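PDB 6ULO: uncharacterized protein from Leptospira interrogans serogroup Icterohaemorrhagiae serovar copenhageni, which is of unknown function but has a Rossmann-like alpha/beta fold and, in its full-length form, is probably held in the membrane by a transmembrane helix. Local coordinates for residues N197-N201 with F230-F236; L204-N209 with S239-P244. One frame throughout, in Å; residues are numbered along the deposited sequence. Where two conformers were deposited one is given.

How the contacts relate
Both contacts pair the region running from strand 191-195 into helix 203-214 with the region around helix 234-241, so their segments alternate along the chain: 197-201, 204-209, 230-236, 239-244. Contact 1 joins the loop after the strand to the approach and first turn of helix 234-241; contact 2 joins helix 203-214 to the later part of helix 234-241 and the residues that follow it. Their centres lie about 12 Å apart, and they touch where Leu198 O meets Leu204 CD2 at 4.2 Å. Ser239 OG, hydrogen-bonded to Phe236 O, ties them along the second helix. Contact 1 lies past the C-terminal ends of parallel strands, where Rossmann-like folds commonly bind ligands, but its geometry identifies no such site.

Contact 1 of 2, residues N197-N201 with F230-F236; sequences NLLGN and FAYPQEF
Asn197 to Gly200 form a type I beta turn closed by Gly200 N to Asn197 O (2.9 Å); Asn197 OD1 also accepts from Leu199 N (2.9 Å), an Asx turn. Leu198 (m, t) directs CB toward segment 230-236: Leu198 CD1 meets the edge of the Phe230 ring at CZ (4.2 Å), and Leu198 O approaches the Phe236 ring edge at CD1 (3.3 Å). Leu199 (m, t) has its CA 5.4 Å from Phe236 CA. Leu199 CD2 makes a CH-pi contact over the face of the Phe230 ring (chi1 p), 3.6 Å from its centroid and 4° off the normal, and lies 3.8 Å from Pro233 CG. Pro233 occupies the N-cap position of helix 234-241, which follows strand 218-222 in the Rossmann-like architecture; the turn itself follows strand 191-195. Gly200 O lies 3.6 Å from Glu235 CB. Asn201 CA is 5.8 Å from Glu235 CA, and a water bridges their side chains, 3.2 Å from Asn201 ND2 and 2.8 Å from Glu235 OE2.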
loop_
_atom_site.group_PDB
_atom_site.type_symbol
_atom_site.label_atom_id
_atom_site.label_comp_id
_atom_site.label_asym_id
_atom_site.label_seq_id
_atom_site.Cartn_x
_atom_site.Cartn_y
_atom_site.Cartn_z
ATOM N N ASN A 197 -11.772 -4.668 -4.681
ATOM C CA ASN A 197 -11.303 -6.015 -4.382
ATOM C C ASN A 197 -10.260 -6.389 -5.422
ATOM O O ASN A 197 -10.490 -6.191 -6.619
ATOM C CB ASN A 197 -12.523 -6.947 -4.494
ATOM C CG ASN A 197 -12.276 -8.371 -3.984
ATOM O OD1 ASN A 197 -11.163 -8.833 -3.846
ATOM N ND2 ASN A 197 -13.361 -9.089 -3.793
ATOM N N LEU A 198 -9.145 -6.971 -4.982
ATOM C CA LEU A 198 -8.209 -7.554 -5.954
ATOM C C LEU A 198 -8.893 -8.524 -6.910
ATOM O O LEU A 198 -8.465 -8.662 -8.059
ATOM C CB LEU A 198 -7.080 -8.307 -5.256
ATOM C CG LEU A 198 -6.122 -7.461 -4.403
ATOM C CD1 LEU A 198 -5.207 -8.359 -3.613
ATOM C CD2 LEU A 198 -5.329 -6.516 -5.294
ATOM N N LEU A 199 -9.950 -9.193 -6.452
ATOM C CA LEU A 199 -10.679 -10.167 -7.256
ATOM C C LEU A 199 -11.938 -9.589 -7.885
ATOM O O LEU A 199 -12.714 -10.333 -8.501
ATOM C CB LEU A 199 -11.050 -11.340 -6.358
ATOM C CG LEU A 199 -9.860 -11.937 -5.578
ATOM C CD1 LEU A 199 -10.267 -13.252 -4.914
ATOM C CD2 LEU A 199 -8.620 -12.127 -6.440
ATOM N N GLY A 200 -12.156 -8.274 -7.755
ATOM C CA GLY A 200 -13.293 -7.598 -8.364
ATOM C C GLY A 200 -13.122 -7.367 -9.858
ATOM O O GLY A 200 -12.087 -7.658 -10.467
ATOM N N ASN A 201 -14.165 -6.797 -10.462
ATOM C CA ASN A 201 -14.176 -6.576 -11.905
ATOM C C ASN A 201 -14.291 -5.111 -12.308
ATOM O O ASN A 201 -14.442 -4.818 -13.501
ATOM C CB ASN A 201 -15.227 -7.453 -12.619
ATOM C CG ASN A 201 -16.687 -7.141 -12.204
ATOM O OD1 ASN A 201 -16.965 -6.133 -11.578
ATOM N ND2 ASN A 201 -17.619 -8.021 -12.582
ATOM N N PHE A 230 -5.813 -16.855 -2.316
ATOM C CA PHE A 230 -6.534 -17.247 -3.532
ATOM C C PHE A 230 -5.584 -17.796 -4.589
ATOM O O PHE A 230 -4.432 -17.380 -4.687
ATOM C CB PHE A 230 -7.354 -16.079 -4.125
ATOM C CG PHE A 230 -6.561 -14.799 -4.379
ATOM C CD1 PHE A 230 -5.811 -14.625 -5.543
ATOM C CD2 PHE A 230 -6.602 -13.756 -3.457
ATOM C CE1 PHE A 230 -5.132 -13.427 -5.780
ATOM C CE2 PHE A 230 -5.931 -12.575 -3.685
ATOM C CZ PHE A 230 -5.191 -12.412 -4.840
ATOM N N ALA A 231 -6.105 -18.707 -5.404
ATOM C CA ALA A 231 -5.511 -18.977 -6.702
ATOM C C ALA A 231 -5.965 -17.876 -7.652
ATOM O O ALA A 231 -7.099 -17.409 -7.566
ATOM C CB ALA A 231 -5.944 -20.357 -7.210
ATOM N N TYR A 232 -5.086 -17.448 -8.532
ATOM C CA TYR A 232 -5.408 -16.300 -9.384
ATOM C C TYR A 232 -6.620 -16.575 -10.260
ATOM O O TYR A 232 -6.582 -17.512 -11.066
ATOM C CB TYR A 232 -4.235 -15.998 -10.298
ATOM C CG TYR A 232 -2.958 -15.649 -9.554
ATOM C CD1 TYR A 232 -2.907 -14.538 -8.717
ATOM C CD2 TYR A 232 -1.805 -16.416 -9.687
ATOM C CE1 TYR A 232 -1.765 -14.187 -8.038
ATOM C CE2 TYR A 232 -0.644 -16.070 -9.019
ATOM C CZ TYR A 232 -0.627 -14.958 -8.190
ATOM O OH TYR A 232 0.550 -14.647 -7.549
ATOM N N PRO A 233 -7.692 -15.790 -10.153
ATOM C CA PRO A 233 -8.846 -15.958 -11.046
ATOM C C PRO A 233 -8.745 -15.032 -12.257
ATOM O O PRO A 233 -7.906 -14.123 -12.320
ATOM C CB PRO A 233 -10.013 -15.533 -10.150
ATOM C CG PRO A 233 -9.408 -14.382 -9.369
ATOM C CD PRO A 233 -7.961 -14.813 -9.083
ATOM N N GLN A 234 -9.666 -15.239 -13.202
ATOM C CA GLN A 234 -9.624 -14.517 -14.467
ATOM C C GLN A 234 -9.687 -12.999 -14.296
ATOM O O GLN A 234 -8.972 -12.271 -14.990
ATOM C CB GLN A 234 -10.763 -14.996 -15.347
ATOM C CG GLN A 234 -10.652 -14.533 -16.763
ATOM C CD GLN A 234 -9.414 -15.067 -17.418
ATOM O OE1 GLN A 234 -9.133 -16.273 -17.357
ATOM N NE2 GLN A 234 -8.638 -14.177 -18.027
ATOM N N GLU A 235 -10.553 -12.493 -13.414
ATOM C CA GLU A 235 -10.676 -11.040 -13.322
ATOM C C GLU A 235 -9.380 -10.400 -12.845
ATOM O O GLU A 235 -9.014 -9.321 -13.309
ATOM C CB GLU A 235 -11.847 -10.629 -12.436
ATOM C CG GLU A 235 -13.247 -10.778 -13.079
ATOM C CD GLU A 235 -13.534 -9.898 -14.356
ATOM O OE1 GLU A 235 -12.877 -8.851 -14.621
ATOM O OE2 GLU A 235 -14.470 -10.253 -15.114
ATOM N N PHE A 236 -8.652 -11.067 -11.946
ATOM C CA PHE A 236 -7.374 -10.552 -11.477
ATOM C C PHE A 236 -6.331 -10.630 -12.579
ATOM O O PHE A 236 -5.553 -9.687 -12.786
ATOM C CB PHE A 236 -6.938 -11.356 -10.253
ATOM C CG PHE A 236 -5.594 -10.968 -9.708
ATOM C CD1 PHE A 236 -5.480 -9.995 -8.735
ATOM C CD2 PHE A 236 -4.441 -11.635 -10.095
ATOM C CE1 PHE A 236 -4.227 -9.657 -8.200
ATOM C CE2 PHE A 236 -3.200 -11.308 -9.574
ATOM C CZ PHE A 236 -3.079 -10.308 -8.631
HETATM O O HOH W 1 -13.302 -5.684 -15.824
HETATM O O HOH W 2 -16.676 -10.916 -13.547
#

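Contact 2 of 2, residues L204-N209 with S239-P244; sequences LTGIGN and SILNLP
Segment 204-209 is helical throughout. Segment 239-244 begins helical, at Ser239 to Leu241, and is extended by Leu243 and Pro244 (psi 131° and 133°). The segments advance in the same general direction, with CA pairs Thr205-Ser239 at 4.4 Å and Gly208-Leu243 at 4.3 Å. At the latter pair the lack of a side chain permits the approach: an ideal CB on Gly208 would lie 2.8 Å from Asn242 ND2, a clash. Helix 203-214 leads into strand 218-222, whereas helix 234-241 follows it, so the contact joins successive connecting helices of the Rossmann-like fold. Leu204 (t, p) packs CD2 against Ile240 CD1 (4.0 Å); Leu204 CD2 also comes within 3.3 Å of Ser239 OG, which is hydrogen-bonded to Phe236 O. Ser239, given in one of two deposited conformers, places CB 3.3 Å from Thr205 OG1. Leu243 (m, t) lays CD2 4.0 Å from Gly208 CA and 4.3 Å from Ile207 CG2, while Pro244 CD reaches Gly208 O at 3.7 Å. Asn242 (chi1 t) donates through ND2 to Asn209 OD1 (3.0 Å, 162°) and to a water (3.1 Å) that sits 2.8 Å from both Leu204 O and Ser239 O. A second water donates to Asn209 OD1 (2.9 Å) and Asn242 OD1 (3.0 Å); Lys212 NZ is also hydrogen-bonded to Asn242 OD1. Asn242 and ordered water thus meet polar groups between the backbones, leaving Leu204, Ile207, Ile240 and Leu243 to make the apolar part, with Leu243 against strand 218-222.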
loop_
_atom_site.group_PDB
_atom_site.type_symbol
_atom_site.label_atom_id
_atom_site.label_comp_id
_atom_site.label_asym_id
_atom_site.label_seq_id
_atom_site.Cartn_x
_atom_site.Cartn_y
_atom_site.Cartn_z
ATOM N N LEU A 204 -9.797 -2.413 -10.087
ATOM C CA LEU A 204 -8.398 -2.593 -10.478
ATOM C C LEU A 204 -8.230 -2.469 -11.993
ATOM O O LEU A 204 -7.266 -1.840 -12.470
ATOM C CB LEU A 204 -7.863 -3.900 -9.894
ATOM C CG LEU A 204 -6.359 -4.168 -10.028
ATOM C CD1 LEU A 204 -5.517 -3.007 -9.463
ATOM C CD2 LEU A 204 -6.047 -5.467 -9.305
ATOM N N THR A 205 -9.197 -2.996 -12.759
ATOM C CA THR A 205 -9.207 -2.739 -14.193
ATOM C C THR A 205 -9.345 -1.255 -14.465
ATOM O O THR A 205 -8.667 -0.703 -15.348
ATOM C CB THR A 205 -10.327 -3.530 -14.864
ATOM O OG1 THR A 205 -9.888 -4.883 -14.992
ATOM C CG2 THR A 205 -10.631 -2.995 -16.284
ATOM N N GLY A 206 -10.186 -0.576 -13.667
ATOM C CA GLY A 206 -10.397 0.852 -13.843
ATOM C C GLY A 206 -9.136 1.657 -13.611
ATOM O O GLY A 206 -8.920 2.671 -14.275
ATOM N N ILE A 207 -8.286 1.232 -12.659
ATOM C CA ILE A 207 -7.032 1.950 -12.444
ATOM C C ILE A 207 -6.196 1.911 -13.710
ATOM O O ILE A 207 -5.642 2.928 -14.147
ATOM C CB ILE A 207 -6.252 1.366 -11.257
ATOM C CG1 ILE A 207 -6.946 1.713 -9.942
ATOM C CG2 ILE A 207 -4.824 1.864 -11.258
ATOM C CD1 ILE A 207 -6.318 0.952 -8.751
ATOM N N GLY A 208 -6.096 0.733 -14.326
ATOM C CA GLY A 208 -5.309 0.639 -15.540
ATOM C C GLY A 208 -5.876 1.506 -16.649
ATOM O O GLY A 208 -5.130 2.173 -17.382
ATOM N N ASN A 209 -7.209 1.539 -16.780
ATOM C CA ASN A 209 -7.806 2.368 -17.833
ATOM C C ASN A 209 -7.606 3.855 -17.550
ATOM O O ASN A 209 -7.322 4.636 -18.466
ATOM C CB ASN A 209 -9.282 2.053 -17.974
ATOM C CG ASN A 209 -9.510 0.669 -18.523
ATOM O OD1 ASN A 209 -8.646 0.103 -19.193
ATOM N ND2 ASN A 209 -10.682 0.127 -18.266
ATOM N N SER A 239 -7.094 -7.730 -14.895
ATOM C CA SER A 239 -6.782 -6.400 -14.386
ATOM C C SER A 239 -5.272 -6.170 -14.310
ATOM O O SER A 239 -4.812 -5.074 -14.636
ATOM C CB SER A 239 -7.487 -6.106 -13.057
ATOM O OG SER A 239 -7.067 -7.017 -12.076
ATOM N N ILE A 240 -4.479 -7.182 -13.925
ATOM C CA ILE A 240 -3.032 -6.983 -13.890
ATOM C C ILE A 240 -2.469 -6.828 -15.301
ATOM O O ILE A 240 -1.606 -5.976 -15.541
ATOM C CB ILE A 240 -2.324 -8.078 -13.076
ATOM C CG1 ILE A 240 -2.884 -8.115 -11.644
ATOM C CG2 ILE A 240 -0.806 -7.852 -13.099
ATOM C CD1 ILE A 240 -2.645 -6.889 -10.848
ATOM N N LEU A 241 -2.959 -7.628 -16.260
ATOM C CA LEU A 241 -2.510 -7.470 -17.640
ATOM C C LEU A 241 -2.841 -6.099 -18.190
ATOM O O LEU A 241 -2.134 -5.597 -19.065
ATOM C CB LEU A 241 -3.115 -8.562 -18.527
ATOM C CG LEU A 241 -2.167 -9.764 -18.643
ATOM C CD1 LEU A 241 -1.828 -10.441 -17.323
ATOM C CD2 LEU A 241 -2.726 -10.753 -19.653
ATOM N N ASN A 242 -3.935 -5.497 -17.712
ATOM C CA ASN A 242 -4.375 -4.202 -18.204
ATOM C C ASN A 242 -3.590 -3.033 -17.624
ATOM O O ASN A 242 -3.730 -1.904 -18.098
ATOM C CB ASN A 242 -5.875 -4.031 -17.906
ATOM C CG ASN A 242 -6.456 -2.824 -18.564
ATOM O OD1 ASN A 242 -6.369 -2.660 -19.801
ATOM N ND2 ASN A 242 -7.068 -1.961 -17.753
ATOM N N LEU A 243 -2.759 -3.254 -16.617
ATOM C CA LEU A 243 -2.028 -2.132 -16.018
ATOM C C LEU A 243 -0.933 -1.668 -16.966
ATOM O O LEU A 243 -0.140 -2.505 -17.443
ATOM C CB LEU A 243 -1.370 -2.530 -14.698
ATOM C CG LEU A 243 -2.309 -2.844 -13.536
ATOM C CD1 LEU A 243 -1.484 -3.386 -12.361
ATOM C CD2 LEU A 243 -3.128 -1.608 -13.104
ATOM N N PRO A 244 -0.833 -0.362 -17.239
ATOM C CA PRO A 244 0.355 0.170 -17.924
ATOM C C PRO A 244 1.510 0.195 -16.931
ATOM O O PRO A 244 1.336 0.611 -15.784
ATOM C CB PRO A 244 -0.086 1.581 -18.320
ATOM C CG PRO A 244 -1.059 1.969 -17.253
ATOM C CD PRO A 244 -1.778 0.701 -16.841
HETATM O O HOH W 3 -5.937 -2.533 -14.873
HETATM O O HOH W 4 -8.176 -1.309 -21.713
#